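PDB 5X32: D-mannose isomerase from Marinomonas mediterranea, which catalyses the reversible isomerisation of D-mannose to D-fructose and, less efficiently, acts on D-lyxose, but does not use D-glucose. Local coordinates for residues E145-E150 with S162-V167; K285-K290 with Y337-E342. All coordinates share one frame; numbering follows the deposited sequence.

Interaction 1 of 2, residues E145-E150 with S162-V167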
loop_
_atom_site.group_PDB
_atom_site.type_symbol
_atom_site.label_atom_id
_atom_site.label_comp_id
_atom_site.label_asym_id
_atom_site.label_seq_id
_atom_site.Cartn_x
_atom_site.Cartn_y
_atom_site.Cartn_z
ATOM N N GLU A 145 -13.717 13.479 7.439
ATOM C CA GLU A 145 -15.071 13.833 7.034
ATOM C C GLU A 145 -15.203 15.341 6.995
ATOM O O GLU A 145 -15.746 15.919 6.046
ATOM C CB GLU A 145 -16.106 13.215 7.981
ATOM C CG GLU A 145 -17.439 12.891 7.310
ATOM C CD GLU A 145 -17.317 11.871 6.178
ATOM O OE1 GLU A 145 -18.280 11.756 5.383
ATOM O OE2 GLU A 145 -16.273 11.172 6.082
ATOM N N THR A 146 -14.676 15.964 8.046
ATOM C CA THR A 146 -14.751 17.398 8.227
ATOM C C THR A 146 -13.917 18.126 7.190
ATOM O O THR A 146 -14.319 19.175 6.692
ATOM C CB THR A 146 -14.289 17.793 9.607
ATOM O OG1 THR A 146 -15.176 17.226 10.572
ATOM C CG2 THR A 146 -14.265 19.301 9.748
ATOM N N HIS A 147 -12.752 17.585 6.853
ATOM C CA HIS A 147 -11.846 18.393 6.048
ATOM C C HIS A 147 -11.588 17.875 4.630
ATOM O O HIS A 147 -11.269 18.663 3.744
ATOM C CB HIS A 147 -10.517 18.567 6.791
ATOM C CG HIS A 147 -10.604 19.430 8.015
ATOM N ND1 HIS A 147 -10.510 18.924 9.294
ATOM C CD2 HIS A 147 -10.694 20.775 8.152
ATOM C CE1 HIS A 147 -10.590 19.914 10.168
ATOM N NE2 HIS A 147 -10.698 21.047 9.499
ATOM N N PHE A 148 -11.703 16.568 4.402
ATOM C CA PHE A 148 -11.300 16.004 3.108
ATOM C C PHE A 148 -12.465 15.439 2.314
ATOM O O PHE A 148 -12.423 15.409 1.082
ATOM C CB PHE A 148 -10.239 14.913 3.284
ATOM C CG PHE A 148 -8.931 15.433 3.758
ATOM C CD1 PHE A 148 -7.931 15.749 2.853
ATOM C CD2 PHE A 148 -8.705 15.643 5.118
ATOM C CE1 PHE A 148 -6.715 16.257 3.298
ATOM C CE2 PHE A 148 -7.502 16.149 5.570
ATOM C CZ PHE A 148 -6.503 16.456 4.665
ATOM N N TRP A 149 -13.493 14.980 3.017
ATOM C CA TRP A 149 -14.599 14.322 2.353
ATOM C C TRP A 149 -15.320 15.286 1.426
ATOM O O TRP A 149 -15.664 16.389 1.809
ATOM C CB TRP A 149 -15.573 13.734 3.367
ATOM C CG TRP A 149 -16.723 13.055 2.709
ATOM C CD1 TRP A 149 -18.039 13.321 2.904
ATOM C CD2 TRP A 149 -16.665 12.006 1.730
ATOM N NE1 TRP A 149 -18.812 12.505 2.118
ATOM C CE2 TRP A 149 -17.994 11.685 1.386
ATOM C CE3 TRP A 149 -15.621 11.302 1.116
ATOM C CZ2 TRP A 149 -18.312 10.691 0.455
ATOM C CZ3 TRP A 149 -15.943 10.315 0.186
ATOM C CH2 TRP A 149 -17.278 10.017 -0.125
ATOM N N GLU A 150 -15.509 14.876 0.186
ATOM C CA GLU A 150 -16.158 15.735 -0.783
ATOM C C GLU A 150 -17.434 15.051 -1.264
ATOM O O GLU A 150 -17.462 14.425 -2.329
ATOM C CB GLU A 150 -15.223 16.041 -1.943
ATOM C CG GLU A 150 -14.332 17.224 -1.707
ATOM C CD GLU A 150 -13.589 17.644 -2.964
ATOM O OE1 GLU A 150 -12.888 16.797 -3.569
ATOM O OE2 GLU A 150 -13.676 18.833 -3.332
ATOM N N SER A 162 -1.105 23.209 6.447
ATOM C CA SER A 162 -1.066 22.929 7.889
ATOM C C SER A 162 -2.078 23.745 8.696
ATOM O O SER A 162 -2.651 23.236 9.658
ATOM C CB SER A 162 0.340 23.173 8.456
ATOM O OG SER A 162 0.903 24.372 7.954
ATOM N N ASP A 163 -2.301 24.995 8.284
ATOM C CA ASP A 163 -3.262 25.903 8.934
ATOM C C ASP A 163 -4.723 25.456 8.785
ATOM O O ASP A 163 -5.597 25.951 9.500
ATOM C CB ASP A 163 -3.074 27.343 8.426
ATOM C CG ASP A 163 -3.153 27.463 6.912
ATOM O OD1 ASP A 163 -2.622 28.465 6.382
ATOM O OD2 ASP A 163 -3.714 26.560 6.246
ATOM N N TRP A 164 -4.956 24.560 7.821
ATOM C CA TRP A 164 -6.270 24.056 7.384
ATOM C C TRP A 164 -6.986 25.036 6.460
ATOM O O TRP A 164 -8.188 24.900 6.231
ATOM C CB TRP A 164 -7.187 23.747 8.572
ATOM C CG TRP A 164 -6.799 22.585 9.426
ATOM C CD1 TRP A 164 -6.515 22.627 10.762
ATOM C CD2 TRP A 164 -6.717 21.204 9.045
ATOM N NE1 TRP A 164 -6.226 21.371 11.227
ATOM C CE2 TRP A 164 -6.345 20.477 10.195
ATOM C CE3 TRP A 164 -6.904 20.517 7.847
ATOM C CZ2 TRP A 164 -6.159 19.094 10.180
ATOM C CZ3 TRP A 164 -6.717 19.143 7.834
ATOM C CH2 TRP A 164 -6.349 18.449 8.993
ATOM N N LYS A 165 -6.259 25.992 5.890
ATOM C CA LYS A 165 -6.934 27.096 5.206
ATOM C C LYS A 165 -6.817 27.071 3.694
ATOM O O LYS A 165 -7.725 27.526 3.000
ATOM C CB LYS A 165 -6.419 28.454 5.702
ATOM C CG LYS A 165 -6.611 28.726 7.175
ATOM C CD LYS A 165 -5.823 29.965 7.607
ATOM C CE LYS A 165 -5.378 30.841 6.425
ATOM N NZ LYS A 165 -4.841 32.163 6.902
ATOM N N THR A 166 -5.704 26.565 3.181
ATOM C CA THR A 166 -5.505 26.520 1.736
ATOM C C THR A 166 -5.691 25.113 1.176
ATOM O O THR A 166 -4.858 24.237 1.396
ATOM C CB THR A 166 -4.097 27.017 1.348
ATOM O OG1 THR A 166 -3.899 28.344 1.847
ATOM C CG2 THR A 166 -3.914 27.002 -0.159
ATOM N N VAL A 167 -6.767 24.897 0.430
ATOM C CA VAL A 167 -7.003 23.579 -0.148
ATOM C C VAL A 167 -6.334 23.478 -1.514
ATOM O O VAL A 167 -6.416 24.384 -2.341
ATOM C CB VAL A 167 -8.515 23.264 -0.275
ATOM C CG1 VAL A 167 -8.729 22.005 -1.096
ATOM C CG2 VAL A 167 -9.141 23.110 1.115
#
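His147 and Trp164 form a face-to-face aromatic stack, with Phe148 added at the indole edge, where the C-terminal end of helix 133-147 meets the loop that follows strand 155-160. The evidence for stacking is direct: the imidazole centroid lies 4.1 Å from that of the Trp164 six-membered ring, and the planes are inclined by only 12°. The closest approach, His147 CD2 to Trp164 CE3 at 3.8 Å, places the overlap on the benzo half of the indole. The imidazole is enclosed from both faces, because Thr146 CG2 stands 3.7 Å above the other face of the His147 ring, over its centre. Its ND1 also makes a weak hydrogen bond to Leu143 O, one turn back in the helix, consistent with this ring orientation. In Trp164, CG lies anti to the carbonyl carbon (chi1 -69°), which directs the indole from the loop towards the helix end; Ser162 O sits off-centre over the face that His147 leaves.

Phe148 approaches differently. Its CE2 lies in the indole plane, 3.8 Å from Trp164 CZ3, a purely apolar edge contact rather than a second stack. The Phe148 ring is the buried member of the trio and reaches inward to Leu115 of helix 112-127, while its backbone is hydrogen-bonded to Leu157. Nearly all of the 160 Å² buried between the segments belongs to these three residues. Trp164 also touches Asn110 on strand 104-111.

Strands 149-150 and 155-160 are antiparallel neighbours only four residues apart, so the stack fastens the chain beyond a beta-hairpin to the helix that leads into it. The N-acylglucosamine 2-epimerase family has an (alpha/alpha)6-barrel fold, and this stack lies at the end of one helix, where a hairpin and loop lead on.

Interaction 2 of 2, residues K285-K290 with Y337-E342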
loop_
_atom_site.group_PDB
_atom_site.type_symbol
_atom_site.label_atom_id
_atom_site.label_comp_id
_atom_site.label_asym_id
_atom_site.label_seq_id
_atom_site.Cartn_x
_atom_site.Cartn_y
_atom_site.Cartn_z
ATOM N N LYS A 285 -0.344 -5.098 -20.853
ATOM C CA LYS A 285 0.394 -3.929 -21.311
ATOM C C LYS A 285 1.790 -3.775 -20.704
ATOM O O LYS A 285 2.689 -3.261 -21.368
ATOM C CB LYS A 285 -0.395 -2.644 -21.066
ATOM C CG LYS A 285 -1.636 -2.489 -21.942
ATOM C CD LYS A 285 -2.132 -1.072 -21.820
ATOM C CE LYS A 285 -3.545 -0.857 -22.253
ATOM N NZ LYS A 285 -3.889 0.573 -21.974
ATOM N N ALA A 286 1.991 -4.233 -19.469
ATOM C CA ALA A 286 3.189 -3.829 -18.728
ATOM C C ALA A 286 4.215 -4.946 -18.533
ATOM O O ALA A 286 5.359 -4.696 -18.110
ATOM C CB ALA A 286 2.782 -3.260 -17.398
ATOM N N TRP A 287 3.845 -6.168 -18.896
ATOM C CA TRP A 287 4.770 -7.264 -18.694
ATOM C C TRP A 287 5.876 -7.209 -19.726
ATOM O O TRP A 287 5.636 -7.086 -20.929
ATOM C CB TRP A 287 4.062 -8.604 -18.757
ATOM C CG TRP A 287 4.986 -9.747 -18.517
ATOM C CD1 TRP A 287 5.572 -10.539 -19.455
ATOM C CD2 TRP A 287 5.452 -10.213 -17.251
ATOM N NE1 TRP A 287 6.356 -11.489 -18.852
ATOM C CE2 TRP A 287 6.310 -11.304 -17.495
ATOM C CE3 TRP A 287 5.231 -9.813 -15.931
ATOM C CZ2 TRP A 287 6.948 -12.006 -16.462
ATOM C CZ3 TRP A 287 5.867 -10.513 -14.909
ATOM C CH2 TRP A 287 6.711 -11.595 -15.181
ATOM N N ASP A 288 7.098 -7.229 -19.225
ATOM C CA ASP A 288 8.288 -7.208 -20.049
ATOM C C ASP A 288 8.567 -8.639 -20.515
ATOM O O ASP A 288 9.156 -9.433 -19.785
ATOM C CB ASP A 288 9.437 -6.600 -19.245
ATOM C CG ASP A 288 10.713 -6.467 -20.034
ATOM O OD1 ASP A 288 10.824 -7.067 -21.128
ATOM O OD2 ASP A 288 11.596 -5.702 -19.568
ATOM N N THR A 289 8.165 -8.940 -21.749
ATOM C CA THR A 289 8.206 -10.304 -22.295
ATOM C C THR A 289 9.600 -10.873 -22.551
ATOM O O THR A 289 9.743 -12.081 -22.753
ATOM C CB THR A 289 7.447 -10.387 -23.623
ATOM O OG1 THR A 289 7.843 -9.297 -24.464
ATOM C CG2 THR A 289 5.944 -10.339 -23.378
ATOM N N LYS A 290 10.617 -10.010 -22.557
ATOM C CA LYS A 290 11.989 -10.459 -22.784
ATOM C C LYS A 290 12.773 -10.688 -21.480
ATOM O O LYS A 290 13.391 -11.736 -21.291
ATOM C CB LYS A 290 12.727 -9.430 -23.651
ATOM C CG LYS A 290 12.274 -9.400 -25.120
ATOM C CD LYS A 290 11.591 -10.713 -25.553
ATOM C CE LYS A 290 10.668 -10.531 -26.768
ATOM N NZ LYS A 290 9.446 -9.721 -26.475
ATOM N N TYR A 337 0.724 -15.505 -11.555
ATOM C CA TYR A 337 1.194 -15.482 -10.187
ATOM C C TYR A 337 2.614 -16.073 -10.115
ATOM O O TYR A 337 3.543 -15.476 -9.515
ATOM C CB TYR A 337 0.204 -16.251 -9.305
ATOM C CG TYR A 337 0.633 -16.413 -7.881
ATOM C CD1 TYR A 337 0.454 -15.377 -6.970
ATOM C CD2 TYR A 337 1.169 -17.602 -7.423
ATOM C CE1 TYR A 337 0.842 -15.503 -5.655
ATOM C CE2 TYR A 337 1.560 -17.747 -6.098
ATOM C CZ TYR A 337 1.392 -16.689 -5.219
ATOM O OH TYR A 337 1.767 -16.805 -3.897
ATOM N N LEU A 338 2.782 -17.244 -10.737
ATOM C CA LEU A 338 4.098 -17.888 -10.773
ATOM C C LEU A 338 5.113 -17.048 -11.545
ATOM O O LEU A 338 6.280 -17.010 -11.178
ATOM C CB LEU A 338 4.016 -19.291 -11.370
ATOM C CG LEU A 338 3.263 -20.258 -10.456
ATOM C CD1 LEU A 338 3.253 -21.646 -11.047
ATOM C CD2 LEU A 338 3.825 -20.252 -9.023
ATOM N N THR A 339 4.693 -16.411 -12.635
ATOM C CA THR A 339 5.639 -15.574 -13.382
ATOM C C THR A 339 6.106 -14.382 -12.544
ATOM O O THR A 339 7.284 -14.020 -12.549
ATOM C CB THR A 339 5.047 -15.076 -14.716
ATOM O OG1 THR A 339 3.812 -14.398 -14.466
ATOM C CG2 THR A 339 4.798 -16.252 -15.637
ATOM N N LEU A 340 5.178 -13.764 -11.826
ATOM C CA LEU A 340 5.510 -12.604 -11.012
ATOM C C LEU A 340 6.437 -12.985 -9.859
ATOM O O LEU A 340 7.427 -12.296 -9.593
ATOM C CB LEU A 340 4.235 -11.943 -10.501
ATOM C CG LEU A 340 3.464 -11.246 -11.623
ATOM C CD1 LEU A 340 2.008 -11.031 -11.238
ATOM C CD2 LEU A 340 4.144 -9.917 -11.947
ATOM N N TRP A 341 6.135 -14.099 -9.199
ATOM C CA TRP A 341 7.041 -14.597 -8.177
ATOM C C TRP A 341 8.413 -14.993 -8.755
ATOM O O TRP A 341 9.436 -14.756 -8.121
ATOM C CB TRP A 341 6.424 -15.782 -7.437
ATOM C CG TRP A 341 5.693 -15.376 -6.198
ATOM C CD1 TRP A 341 4.340 -15.384 -6.010
ATOM C CD2 TRP A 341 6.268 -14.879 -4.968
ATOM N NE1 TRP A 341 4.034 -14.928 -4.743
ATOM C CE2 TRP A 341 5.197 -14.615 -4.084
ATOM C CE3 TRP A 341 7.582 -14.644 -4.526
ATOM C CZ2 TRP A 341 5.396 -14.125 -2.785
ATOM C CZ3 TRP A 341 7.775 -14.146 -3.222
ATOM C CH2 TRP A 341 6.689 -13.895 -2.378
ATOM N N GLU A 342 8.446 -15.608 -9.934
ATOM C CA GLU A 342 9.729 -16.003 -10.520
ATOM C C GLU A 342 10.585 -14.775 -10.769
ATOM O O GLU A 342 11.731 -14.713 -10.316
ATOM C CB GLU A 342 9.529 -16.807 -11.801
ATOM C CG GLU A 342 9.148 -18.250 -11.507
ATOM C CD GLU A 342 8.590 -19.000 -12.717
ATOM O OE1 GLU A 342 8.683 -18.489 -13.860
ATOM O OE2 GLU A 342 8.037 -20.104 -12.508
#
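Trp287 lays the six-membered end of its indole against Thr339 and Leu340 of helix 331-347, just after helix 271-286 has ended. Its CG is anti to the backbone N (chi1 -179°), extending the ring towards the neighbouring helix. Two sides of the indole are used. Thr339 OG1 and CB lie over one face, towards its rim, with CB 3.9 Å from Trp287 CH2. The backbone Thr339 O meets the same CH2 from the edge, near the ring plane, at 3.6 Å. Leu340 also works at the edge, its CD2 methyl near the ring plane and 3.5 Å from Trp287 CZ3; the two side chains slide past each other in opposite directions.

The Thr339 hydroxyl stands between backbone N and carbonyl carbon (chi1 55°), hydrogen-bonded to Gln336 O of its own helix and to Tyr283 OH. Tyr283 also stacks on Trp287, so it touches both partners. At the pyrrole edge Thr289 CG2 lies in the ring plane, and Lys290 N bonds to Asp288 OD1, 3.3 Å away, closing an Asx turn. Cutting Trp287 back to an alanine is likely to leave a gap beside Leu340 CD2 and the Tyr283 ring without its stacking mate.

With 125 Å² buried and no polar bond joining the segments, dispersion and shape carry the contact, while the Thr339 hydroxyl is satisfied by other residues.

Overall arrangement
Interactions 1 and 2 lie on opposite sides of the chain's centre, their centres 41 Å apart and their nearest atoms about 26 Å apart, so they do not touch. They come in series: 145-150 with 162-167 is complete before 285-290 with 337-342 begins. No helix or sheet is common to both, although all four segments belong to the same N-acylglucosamine 2-epimerase domain. Each works where a helix ends, 133-147 in the first and 271-286 in the second; the first ties that end to a nearby loop, the second to another helix, 331-347. Both lie away from the proposed catalytic histidines; each is aromatic or apolar packing, at a separate flank of this monomeric enzyme.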